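Local coordinates for malonyl CoA reductase (malonate semialdehyde-forming) (Sulfolobus tokodaii, PDB 2EP5), which probably reduces malonyl-CoA to malonate semialdehyde (3-oxopropanoate) with NADPH, as a member of the aspartate-semialdehyde dehydrogenase family, at residues K6-G11 against E73-V78; E123-H128 against T213-K218. All blocks are in the same frame, centred on the assembly; numbering follows the deposited sequence.

Contact 1: K6-G11 against E73-V78; sequences KVSLLG and EDHKDV
Two bonds grip the carbonyl oxygen of H75. V78 N donates to H75 O over 3.2 Å and closes a type I turn, H75 to V78. The amine of K102 gives the second bond, and it also binds V78 O. The turn brings both H75 and V78 against strand 5-10; the CA atoms of K6 and V78 are 5.4 Å apart.

The side chain of V78 carries most of the touch on the strand backbone. CG1 is anti to the backbone N (chi1 -175°) and lies against the main chain, with V78 CG1 3.2 Å from K6 O. V78 CG1 is also 3.3 Å from S8 N. The other branch turns to the serine, V78 CG2 to S8 CB being 3.7 Å.

The H75 ring meets S8 with its edge. Its CG sits beside the backbone N (chi1 -60°). H75 CD2 is 2.9 Å from S8 OG, which lies near the ring plane, so a carbon edge faces the hydroxyl. S8 OG and H75 NE2 are both buried and find no partner in the model. H75 ND1 is bonded to N71 O, which would hold the ring's rotation. L10 crosses the ring obliquely, with L10 CD1 3.6 Å from H75 NE2.

L10 also packs on helix 87-99, whereas L9 points away from the turn and meets helix 15-24. This is the layered build of a Rossmann-type NAD(P)-binding domain: the turn belongs to the connection from strand 67-68 to strand 80-83, and it packs on the central strand 5-10 of the parallel sheet.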
# COMPACT_ATOMS: atom_id res chain seq x y z
N LYS A 6 16.44 7.58 38.73
CA LYS A 6 15.31 6.68 38.59
C LYS A 6 14.08 7.33 37.97
O LYS A 6 13.60 8.36 38.44
CB LYS A 6 14.97 6.08 39.95
CG LYS A 6 16.08 5.21 40.50
CD LYS A 6 15.75 4.65 41.87
CE LYS A 6 16.73 3.55 42.25
NZ LYS A 6 18.16 3.95 42.07
N VAL A 7 13.57 6.73 36.90
CA VAL A 7 12.40 7.27 36.22
C VAL A 7 11.26 6.26 36.06
O VAL A 7 11.47 5.05 36.11
CB VAL A 7 12.77 7.81 34.82
CG1 VAL A 7 13.92 8.81 34.93
CG2 VAL A 7 13.15 6.65 33.89
N SER A 8 10.05 6.77 35.89
CA SER A 8 8.89 5.92 35.67
C SER A 8 8.29 6.39 34.35
O SER A 8 8.59 7.49 33.90
CB SER A 8 7.87 6.07 36.80
OG SER A 8 7.24 7.33 36.75
N LEU A 9 7.46 5.56 33.73
CA LEU A 9 6.86 5.92 32.44
C LEU A 9 5.35 5.69 32.39
O LEU A 9 4.88 4.56 32.55
CB LEU A 9 7.54 5.13 31.32
CG LEU A 9 7.05 5.35 29.89
CD1 LEU A 9 7.32 6.79 29.46
CD2 LEU A 9 7.74 4.37 28.94
N LEU A 10 4.60 6.77 32.16
CA LEU A 10 3.15 6.70 32.04
C LEU A 10 2.79 6.46 30.57
O LEU A 10 3.43 7.00 29.68
CB LEU A 10 2.52 8.02 32.52
CG LEU A 10 2.21 8.21 34.02
CD1 LEU A 10 3.32 7.64 34.90
CD2 LEU A 10 2.03 9.69 34.28
N GLY A 11 1.78 5.63 30.32
CA GLY A 11 1.40 5.33 28.95
C GLY A 11 2.59 4.71 28.24
O GLY A 11 3.07 5.23 27.23
N GLU A 73 1.02 7.50 44.90
CA GLU A 73 1.59 6.45 45.74
C GLU A 73 2.54 5.51 45.01
O GLU A 73 3.53 5.07 45.58
CB GLU A 73 0.47 5.64 46.41
CG GLU A 73 -0.29 6.38 47.50
CD GLU A 73 0.61 6.92 48.59
OE1 GLU A 73 1.35 6.12 49.21
OE2 GLU A 73 0.59 8.14 48.85
N ASP A 74 2.26 5.19 43.75
CA ASP A 74 3.12 4.28 43.00
C ASP A 74 4.36 4.92 42.39
O ASP A 74 5.15 4.24 41.73
CB ASP A 74 2.33 3.58 41.89
CG ASP A 74 1.40 2.52 42.43
OD1 ASP A 74 1.81 1.75 43.32
OD2 ASP A 74 0.25 2.45 41.94
N HIS A 75 4.55 6.22 42.60
CA HIS A 75 5.71 6.88 42.03
C HIS A 75 6.48 7.73 43.03
O HIS A 75 7.25 8.61 42.65
CB HIS A 75 5.28 7.76 40.85
CG HIS A 75 4.61 7.00 39.74
ND1 HIS A 75 3.30 6.57 39.82
CD2 HIS A 75 5.09 6.57 38.55
CE1 HIS A 75 3.00 5.91 38.72
NE2 HIS A 75 4.07 5.89 37.93
N LYS A 76 6.29 7.43 44.31
CA LYS A 76 6.96 8.17 45.37
C LYS A 76 8.48 8.07 45.34
O LYS A 76 9.17 9.07 45.56
CB LYS A 76 6.43 7.72 46.74
CG LYS A 76 4.93 7.96 46.92
CD LYS A 76 4.45 7.60 48.33
CE LYS A 76 4.81 8.68 49.35
NZ LYS A 76 6.28 8.89 49.51
N ASP A 77 9.01 6.88 45.06
CA ASP A 77 10.46 6.72 45.02
C ASP A 77 11.10 7.12 43.70
O ASP A 77 12.33 7.08 43.57
CB ASP A 77 10.85 5.28 45.36
CG ASP A 77 10.18 4.26 44.46
OD1 ASP A 77 10.00 4.54 43.26
OD2 ASP A 77 9.84 3.16 44.96
N VAL A 78 10.30 7.50 42.71
CA VAL A 78 10.86 7.88 41.42
C VAL A 78 11.41 9.31 41.42
O VAL A 78 10.83 10.20 42.02
CB VAL A 78 9.82 7.77 40.28
CG1 VAL A 78 10.48 8.05 38.94
CG2 VAL A 78 9.20 6.38 40.28

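Contact 2: E123-H128 against T213-K218; sequences EINWEH and TKLNGK
The last turn of helix 204-215 and the loop after it lie beside helix 122-125 and the 3-10 segment that follows. N125 and L215 come closest at their CA atoms, 6.3 Å apart, while those of H128 and K218 are 7.8 Å apart. N216 leaves helical geometry, and G217 N still bonds K214 O over 3.1 Å.

H128 is the polar link. Its CG sits beside the backbone N (chi1 -70°), and the ring points its NE2 edge at the loop. H128 NE2 donates to G217 O over 2.9 Å. The bond is bent at the hydrogen, 130°, with the donor above the carbonyl plane. K214 O also lies at the ring edge, 3.3 Å from H128 CE1. N125 CB packs over one ring face. The N125 amide is held by L119 O and N121 N, while its CB rests 3.5 Å from L215 O. I124 sets CG2 against the same oxygen.

An alanine in place of H128 would probably loosen the loop, because the bond to G217 O and the ring edge beside K214 O would be lost. An N-H on NE2 thus joins the NAD-binding and dimerisation family regions, its ring meeting backbone oxygens.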
# COMPACT_ATOMS: atom_id res chain seq x y z
N GLU A 123 17.13 21.67 21.60
CA GLU A 123 17.92 22.57 20.78
C GLU A 123 17.28 23.94 20.57
O GLU A 123 17.96 24.96 20.55
CB GLU A 123 18.18 21.94 19.40
CG GLU A 123 19.10 20.71 19.41
CD GLU A 123 18.36 19.41 19.67
OE1 GLU A 123 17.25 19.44 20.23
OE2 GLU A 123 18.91 18.34 19.33
N ILE A 124 15.97 23.96 20.44
CA ILE A 124 15.25 25.20 20.17
C ILE A 124 15.06 26.19 21.33
O ILE A 124 15.33 27.38 21.18
CB ILE A 124 13.87 24.88 19.56
CG1 ILE A 124 14.03 23.88 18.41
CG2 ILE A 124 13.21 26.15 19.04
CD1 ILE A 124 15.00 24.32 17.33
N ASN A 125 14.60 25.71 22.49
CA ASN A 125 14.35 26.61 23.60
C ASN A 125 14.64 26.05 25.00
O ASN A 125 13.80 26.15 25.89
CB ASN A 125 12.90 27.10 23.55
CG ASN A 125 11.90 25.97 23.70
OD1 ASN A 125 12.19 24.82 23.36
ND2 ASN A 125 10.71 26.28 24.19
N TRP A 126 15.82 25.48 25.19
CA TRP A 126 16.17 24.93 26.49
C TRP A 126 16.13 26.01 27.58
O TRP A 126 15.78 25.73 28.73
CB TRP A 126 17.55 24.28 26.45
CG TRP A 126 18.65 25.18 25.97
CD1 TRP A 126 19.05 25.36 24.68
CD2 TRP A 126 19.50 25.99 26.78
NE1 TRP A 126 20.11 26.23 24.63
CE2 TRP A 126 20.41 26.64 25.91
CE3 TRP A 126 19.59 26.24 28.16
CZ2 TRP A 126 21.39 27.52 26.37
CZ3 TRP A 126 20.57 27.12 28.62
CH2 TRP A 126 21.46 27.74 27.72
N GLU A 127 16.46 27.24 27.19
CA GLU A 127 16.47 28.38 28.11
C GLU A 127 15.10 28.61 28.75
O GLU A 127 15.01 29.16 29.86
CB GLU A 127 16.89 29.66 27.37
CG GLU A 127 18.26 29.59 26.70
CD GLU A 127 18.17 29.54 25.18
OE1 GLU A 127 17.44 28.67 24.64
OE2 GLU A 127 18.84 30.37 24.53
N HIS A 128 14.04 28.19 28.06
CA HIS A 128 12.71 28.38 28.60
C HIS A 128 12.48 27.64 29.91
O HIS A 128 11.52 27.93 30.62
CB HIS A 128 11.66 27.98 27.56
CG HIS A 128 11.58 28.92 26.39
ND1 HIS A 128 10.59 28.84 25.44
CD2 HIS A 128 12.37 29.96 26.03
CE1 HIS A 128 10.76 29.80 24.55
NE2 HIS A 128 11.83 30.49 24.88
N THR A 213 4.54 29.13 18.07
CA THR A 213 4.66 30.48 18.63
C THR A 213 5.41 30.48 19.98
O THR A 213 6.19 31.39 20.28
CB THR A 213 3.26 31.10 18.83
OG1 THR A 213 2.79 31.62 17.58
CG2 THR A 213 3.30 32.20 19.84
N LYS A 214 5.17 29.44 20.78
CA LYS A 214 5.83 29.33 22.08
C LYS A 214 7.23 28.74 21.96
O LYS A 214 8.15 29.18 22.64
CB LYS A 214 4.99 28.47 23.01
CG LYS A 214 5.48 28.45 24.45
CD LYS A 214 4.51 27.69 25.33
CE LYS A 214 4.94 27.72 26.78
NZ LYS A 214 3.91 27.07 27.64
N LEU A 215 7.40 27.76 21.08
CA LEU A 215 8.70 27.13 20.88
C LEU A 215 9.74 28.14 20.41
O LEU A 215 10.92 28.06 20.80
CB LEU A 215 8.60 26.01 19.86
CG LEU A 215 7.79 24.80 20.34
CD1 LEU A 215 7.52 23.87 19.17
CD2 LEU A 215 8.56 24.09 21.47
N ASN A 216 9.31 29.09 19.59
CA ASN A 216 10.21 30.10 19.05
C ASN A 216 10.18 31.39 19.85
O ASN A 216 10.78 32.39 19.44
CB ASN A 216 9.84 30.39 17.60
CG ASN A 216 10.03 29.19 16.70
OD1 ASN A 216 11.16 28.77 16.44
ND2 ASN A 216 8.93 28.61 16.24
N GLY A 217 9.49 31.37 20.98
CA GLY A 217 9.38 32.55 21.81
C GLY A 217 10.67 32.88 22.53
O GLY A 217 11.63 32.12 22.49
N LYS A 218 10.67 34.03 23.19
CA LYS A 218 11.85 34.50 23.91
C LYS A 218 11.54 34.67 25.38
O LYS A 218 10.48 35.16 25.75
CB LYS A 218 12.31 35.84 23.33
CG LYS A 218 13.62 36.36 23.87
CD LYS A 218 13.83 37.81 23.41
CE LYS A 218 15.25 38.30 23.67
NZ LYS A 218 16.25 37.61 22.79

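Contact 1 and contact 2 are separate: their centres are 27 Å apart and their nearest atoms about 18 Å. They follow in series along the chain, contact 1 closing before contact 2 opens. Contact 1 stays inside the NAD-binding region, between a central sheet strand and the loop that leads to the next strand, 80-83. Contact 2 ties that region to the dimerisation region. Contact 1 lies away from the annotated sites. Contact 2 is nearer: the side chain of L215 is about 10 Å from that of C151, the predicted acyl-thioester residue. I124 and L215 both touch helix 151-160, which begins at C151. No other subunit touches either contact.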